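Local coordinates for calcium uptake protein 2, mitochondrial (Homo sapiens, PDB 6LB7) that probably senses calcium through its EF-hands and helps to regulate calcium uptake into mitochondria, at residues Glu209-Phe214 against Phe295-Leu300; Thr215-Glu218 against Ile222-Lys225. All coordinates share one frame; numbering follows the deposited sequence.

Interaction 1: Glu209-Phe214 against Phe295-Leu300; sequences EWLLFF and FKIFDL
The helical turn that brings Ile-297 and Phe-298 against Leu-211 is closed by a backbone hydrogen bond of 2.8 Å from N of Asp-299 to O of Phe-295. It belongs to helix 288-298, which with helix 308-320 flanks a loop opening at Asp-299, an arrangement consistent with an EF-hand in this EF-hand family protein. Asp-299 would open that loop, its OD1 accepting a hydrogen bond from N of Gly-302, while the backbone of Phe-298 bonds to Ser-307 farther along. Across the contact the meeting is wholly apolar, as suits four buried residues. Leu-211, near the C-terminal end of helix 204-211, carries CG anti to its backbone N (chi1 -178°), which, with the CB bond already pointing toward the other helix, carries the branched end to the phenyl ring. There CD2 meets the edge of the Phe-298 ring, close to the ring plane, with CE1 3.8 Å away; the two side chains approach from opposite directions. The same methyl also lies 4.4 Å from CD1 of Ile-297, so one branch of one leucine serves two partners. Leu-212, the first residue to leave helical geometry, adds a looser, oblique approach, its CD2 being 4.4 Å from CZ of Phe-298. The end of the long, rigid ring thus touches both leucines. Around them, Leu-211 also rests on Phe-245 and Leu-315, and Phe-298 on Val-314 of helix 308-320. Within its own helix the phenyl group is backed by its neighbour: CG2 of Ile-297 stands 3.5 Å above one face of the ring, displaced toward the rim.

Interaction 2: Thr215-Glu218 against Ile222-Lys225; sequences TNTE and IYWK
Thr-215 and Thr-217 both meet the aromatic ring of Tyr-223 at its edge, close to the ring plane, and both do so at the same carbon. CG2 of Thr-215 comes to 4.2 Å from CE2 of Tyr-223, and OG1 of Thr-217 lies 4.4 Å from that CE2, a touch rather than a bond. Threonine suits the first of these places because its branches can do different work: with OG1 on the side away from the carbonyl carbon (chi1 -67°), the hydroxyl is hydrogen-bonded to OD1 of Asn-317, while the methyl faces the tyrosine. The neighbouring Trp-224 also directs an edge at the loop, but through a water. That water lies in the plane of the indole, accepts the N-H of NE1 of Trp-224 at 3.0 Å, and donates to the carbonyl O of Thr-215 at 2.6 Å. A single water therefore satisfies an indole nitrogen and a backbone oxygen that stand too far apart to bond directly. The apolar edge of one aromatic and the polar edge of the next thus hold the same loop residue. Residues 215-218 are part of the loop between helix 204-211 and helix 220-230, and pass beside the second of these; helix 308-320 packs alongside, its Val-314 touching both Thr-215 and Tyr-223.

Interaction 2 is nested within the chain segment that interaction 1 closes, and their centres lie about 8 Å apart. Helix 220-230 joins them. CE2 of Trp-224 packs 3.7 Å from CD1 of Leu-212, and CE1 of Tyr-223 comes to 3.9 Å from CE2 of Phe-298, the two rings inclined at about 50°. Beside these, CG2 of Ile-222 touches CD2 of Leu-300 at 3.7 Å. Phe-298 and Tyr-223 thus bridge the two contacts, and Val-314 of helix 308-320 touches both. The calcium ion bound in this chain is held by the EF-hand loop of Asp-109, Asp-111, Asn-113, Met-115 and Glu-120, not by residues of either contact.

Interaction 1: Glu209-Phe214 against Phe295-Leu300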
loop_
_atom_site.group_PDB
_atom_site.type_symbol
_atom_site.label_atom_id
_atom_site.label_comp_id
_atom_site.label_asym_id
_atom_site.label_seq_id
_atom_site.Cartn_x
_atom_site.Cartn_y
_atom_site.Cartn_z
ATOM N N GLU B 209 28.846 7.281 -2.751
ATOM C CA GLU B 209 28.580 8.187 -3.871
ATOM C C GLU B 209 27.340 7.776 -4.639
ATOM O O GLU B 209 26.535 8.632 -5.029
ATOM C CB GLU B 209 29.759 8.231 -4.835
ATOM C CG GLU B 209 31.003 8.896 -4.341
ATOM C CD GLU B 209 32.154 8.627 -5.288
ATOM O OE1 GLU B 209 33.318 8.667 -4.851
ATOM O OE2 GLU B 209 31.885 8.333 -6.476
ATOM N N TRP B 210 27.184 6.473 -4.910
ATOM C CA TRP B 210 25.937 6.008 -5.513
ATOM C C TRP B 210 24.739 6.380 -4.639
ATOM O O TRP B 210 23.734 6.917 -5.120
ATOM C CB TRP B 210 25.996 4.489 -5.726
ATOM C CG TRP B 210 24.671 3.913 -6.125
ATOM C CD1 TRP B 210 24.143 3.851 -7.399
ATOM C CD2 TRP B 210 23.706 3.294 -5.260
ATOM N NE1 TRP B 210 22.917 3.243 -7.365
ATOM C CE2 TRP B 210 22.627 2.891 -6.066
ATOM C CE3 TRP B 210 23.647 3.056 -3.881
ATOM C CZ2 TRP B 210 21.488 2.267 -5.539
ATOM C CZ3 TRP B 210 22.508 2.433 -3.353
ATOM C CH2 TRP B 210 21.446 2.046 -4.186
ATOM N N LEU B 211 24.835 6.110 -3.335
ATOM C CA LEU B 211 23.669 6.258 -2.464
ATOM C C LEU B 211 23.214 7.711 -2.384
ATOM O O LEU B 211 22.014 7.986 -2.314
ATOM C CB LEU B 211 23.997 5.713 -1.070
ATOM C CG LEU B 211 22.930 5.711 0.028
ATOM C CD1 LEU B 211 21.814 4.800 -0.335
ATOM C CD2 LEU B 211 23.538 5.270 1.359
ATOM N N LEU B 212 24.159 8.647 -2.399
ATOM C CA LEU B 212 23.909 10.069 -2.230
ATOM C C LEU B 212 23.793 10.804 -3.558
ATOM O O LEU B 212 23.689 12.029 -3.570
ATOM C CB LEU B 212 25.040 10.698 -1.388
ATOM C CG LEU B 212 25.127 10.222 0.064
ATOM C CD1 LEU B 212 26.423 10.684 0.716
ATOM C CD2 LEU B 212 23.924 10.754 0.819
ATOM N N PHE B 213 23.810 10.084 -4.674
ATOM C CA PHE B 213 23.905 10.733 -5.977
ATOM C C PHE B 213 22.716 11.650 -6.264
ATOM O O PHE B 213 22.883 12.674 -6.933
ATOM C CB PHE B 213 24.030 9.674 -7.057
ATOM C CG PHE B 213 24.427 10.220 -8.398
ATOM C CD1 PHE B 213 25.684 10.744 -8.597
ATOM C CD2 PHE B 213 23.539 10.199 -9.453
ATOM C CE1 PHE B 213 26.051 11.243 -9.830
ATOM C CE2 PHE B 213 23.906 10.700 -10.699
ATOM C CZ PHE B 213 25.154 11.213 -10.887
ATOM N N PHE B 214 21.520 11.308 -5.784
ATOM C CA PHE B 214 20.335 12.129 -6.011
ATOM C C PHE B 214 19.949 12.958 -4.787
ATOM O O PHE B 214 18.805 13.424 -4.690
ATOM C CB PHE B 214 19.166 11.248 -6.456
ATOM C CG PHE B 214 19.364 10.642 -7.817
ATOM C CD1 PHE B 214 19.311 11.432 -8.957
ATOM C CD2 PHE B 214 19.640 9.292 -7.955
ATOM C CE1 PHE B 214 19.508 10.877 -10.219
ATOM C CE2 PHE B 214 19.840 8.728 -9.204
ATOM C CZ PHE B 214 19.780 9.523 -10.345
ATOM N N PHE B 295 25.642 2.963 8.676
ATOM C CA PHE B 295 25.726 3.531 10.018
ATOM C C PHE B 295 26.797 4.615 10.113
ATOM O O PHE B 295 26.590 5.627 10.783
ATOM C CB PHE B 295 25.954 2.430 11.055
ATOM C CG PHE B 295 24.677 1.864 11.607
ATOM C CD1 PHE B 295 24.214 2.257 12.851
ATOM C CD2 PHE B 295 23.918 0.974 10.855
ATOM C CE1 PHE B 295 23.022 1.753 13.352
ATOM C CE2 PHE B 295 22.720 0.462 11.347
ATOM C CZ PHE B 295 22.271 0.852 12.590
ATOM N N LYS B 296 27.940 4.448 9.439
ATOM C CA LYS B 296 28.927 5.529 9.475
ATOM C C LYS B 296 28.366 6.808 8.865
ATOM O O LYS B 296 28.666 7.912 9.339
ATOM C CB LYS B 296 30.219 5.126 8.760
ATOM C CG LYS B 296 30.976 3.966 9.399
ATOM C CD LYS B 296 31.831 4.407 10.567
ATOM C CE LYS B 296 32.819 3.310 10.961
ATOM N NZ LYS B 296 33.720 2.956 9.822
ATOM N N ILE B 297 27.558 6.693 7.811
ATOM C CA ILE B 297 27.032 7.897 7.157
ATOM C C ILE B 297 25.896 8.523 7.963
ATOM O O ILE B 297 25.799 9.754 8.071
ATOM C CB ILE B 297 26.561 7.582 5.724
ATOM C CG1 ILE B 297 27.713 7.070 4.839
ATOM C CG2 ILE B 297 25.911 8.818 5.091
ATOM C CD1 ILE B 297 27.216 6.553 3.471
ATOM N N PHE B 298 24.987 7.702 8.494
ATOM C CA PHE B 298 23.748 8.207 9.069
ATOM C C PHE B 298 23.665 8.029 10.589
ATOM O O PHE B 298 22.594 8.227 11.161
ATOM C CB PHE B 298 22.543 7.547 8.387
ATOM C CG PHE B 298 22.440 7.843 6.900
ATOM C CD1 PHE B 298 22.908 6.926 5.964
ATOM C CD2 PHE B 298 21.866 9.026 6.449
ATOM C CE1 PHE B 298 22.818 7.180 4.601
ATOM C CE2 PHE B 298 21.771 9.292 5.081
ATOM C CZ PHE B 298 22.242 8.366 4.158
ATOM N N ASP B 299 24.753 7.661 11.265
ATOM C CA ASP B 299 24.780 7.825 12.724
ATOM C C ASP B 299 25.233 9.253 12.971
ATOM O O ASP B 299 26.424 9.564 12.967
ATOM C CB ASP B 299 25.687 6.809 13.411
ATOM C CG ASP B 299 25.878 7.104 14.913
ATOM O OD1 ASP B 299 25.156 7.953 15.473
ATOM O OD2 ASP B 299 26.742 6.469 15.545
ATOM N N LEU B 300 24.250 10.137 13.144
ATOM C CA LEU B 300 24.480 11.573 13.189
ATOM C C LEU B 300 24.677 12.111 14.602
ATOM O O LEU B 300 25.051 13.281 14.747
ATOM C CB LEU B 300 23.312 12.316 12.525
ATOM C CG LEU B 300 23.041 11.989 11.050
ATOM C CD1 LEU B 300 22.016 12.948 10.473
ATOM C CD2 LEU B 300 24.310 11.990 10.205
#

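Interaction 2: Thr215-Glu218 against Ile222-Lys225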
loop_
_atom_site.group_PDB
_atom_site.type_symbol
_atom_site.label_atom_id
_atom_site.label_comp_id
_atom_site.label_asym_id
_atom_site.label_seq_id
_atom_site.Cartn_x
_atom_site.Cartn_y
_atom_site.Cartn_z
ATOM N N THR B 215 20.880 13.155 -3.858
ATOM C CA THR B 215 20.616 13.828 -2.591
ATOM C C THR B 215 21.244 15.215 -2.621
ATOM O O THR B 215 22.469 15.343 -2.622
ATOM C CB THR B 215 21.174 13.020 -1.425
ATOM O OG1 THR B 215 20.437 11.799 -1.306
ATOM C CG2 THR B 215 21.061 13.825 -0.131
ATOM N N ASN B 216 20.404 16.242 -2.607
ATOM C CA ASN B 216 20.814 17.643 -2.634
ATOM C C ASN B 216 20.063 18.428 -1.562
ATOM O O ASN B 216 19.639 19.564 -1.770
ATOM C CB ASN B 216 20.577 18.234 -4.024
ATOM C CG ASN B 216 21.296 19.547 -4.239
ATOM O OD1 ASN B 216 22.433 19.731 -3.806
ATOM N ND2 ASN B 216 20.629 20.469 -4.924
ATOM N N THR B 217 19.883 17.829 -0.396
ATOM C CA THR B 217 19.092 18.411 0.671
ATOM C C THR B 217 19.988 19.128 1.683
ATOM O O THR B 217 21.213 19.045 1.631
ATOM C CB THR B 217 18.261 17.319 1.337
ATOM O OG1 THR B 217 19.139 16.279 1.765
ATOM C CG2 THR B 217 17.288 16.731 0.344
ATOM N N GLU B 218 19.351 19.841 2.618
ATOM C CA GLU B 218 20.070 20.793 3.470
ATOM C C GLU B 218 21.100 20.133 4.384
ATOM O O GLU B 218 22.058 20.793 4.794
ATOM C CB GLU B 218 19.079 21.597 4.320
ATOM C CG GLU B 218 18.305 20.767 5.334
ATOM C CD GLU B 218 17.134 19.983 4.729
ATOM O OE1 GLU B 218 16.915 20.003 3.478
ATOM O OE2 GLU B 218 16.418 19.343 5.523
ATOM N N ILE B 222 26.716 17.070 6.096
ATOM C CA ILE B 222 27.007 16.165 7.200
ATOM C C ILE B 222 27.224 14.745 6.693
ATOM O O ILE B 222 28.117 14.033 7.171
ATOM C CB ILE B 222 25.867 16.224 8.230
ATOM C CG1 ILE B 222 25.765 17.631 8.836
ATOM C CG2 ILE B 222 26.077 15.164 9.305
ATOM C CD1 ILE B 222 24.591 17.801 9.795
ATOM N N TYR B 223 26.386 14.296 5.746
ATOM C CA TYR B 223 26.574 12.982 5.137
ATOM C C TYR B 223 27.956 12.866 4.528
ATOM O O TYR B 223 28.669 11.884 4.759
ATOM C CB TYR B 223 25.516 12.736 4.050
ATOM C CG TYR B 223 24.104 12.971 4.512
ATOM C CD1 TYR B 223 23.736 12.760 5.842
ATOM C CD2 TYR B 223 23.135 13.417 3.622
ATOM C CE1 TYR B 223 22.439 12.990 6.269
ATOM C CE2 TYR B 223 21.840 13.632 4.033
ATOM C CZ TYR B 223 21.496 13.428 5.353
ATOM O OH TYR B 223 20.197 13.662 5.742
ATOM N N TRP B 224 28.342 13.865 3.723
ATOM C CA TRP B 224 29.596 13.793 2.990
ATOM C C TRP B 224 30.803 13.941 3.900
ATOM O O TRP B 224 31.862 13.367 3.620
ATOM C CB TRP B 224 29.620 14.847 1.884
ATOM C CG TRP B 224 28.871 14.379 0.676
ATOM C CD1 TRP B 224 27.655 14.818 0.238
ATOM C CD2 TRP B 224 29.280 13.348 -0.230
ATOM N NE1 TRP B 224 27.287 14.128 -0.898
ATOM C CE2 TRP B 224 28.274 13.225 -1.207
ATOM C CE3 TRP B 224 30.407 12.521 -0.313
ATOM C CZ2 TRP B 224 28.362 12.310 -2.257
ATOM C CZ3 TRP B 224 30.492 11.614 -1.357
ATOM C CH2 TRP B 224 29.479 11.519 -2.312
ATOM N N LYS B 225 30.681 14.716 4.976
ATOM C CA LYS B 225 31.771 14.747 5.944
ATOM C C LYS B 225 32.004 13.357 6.528
ATOM O O LYS B 225 33.150 12.919 6.665
ATOM C CB LYS B 225 31.477 15.775 7.040
ATOM C CG LYS B 225 32.601 15.964 8.038
ATOM C CD LYS B 225 32.307 17.090 9.015
ATOM C CE LYS B 225 33.366 17.147 10.127
ATOM N NZ LYS B 225 34.773 17.146 9.608
HETATM O O HOH W 1 24.976 14.559 -2.706
#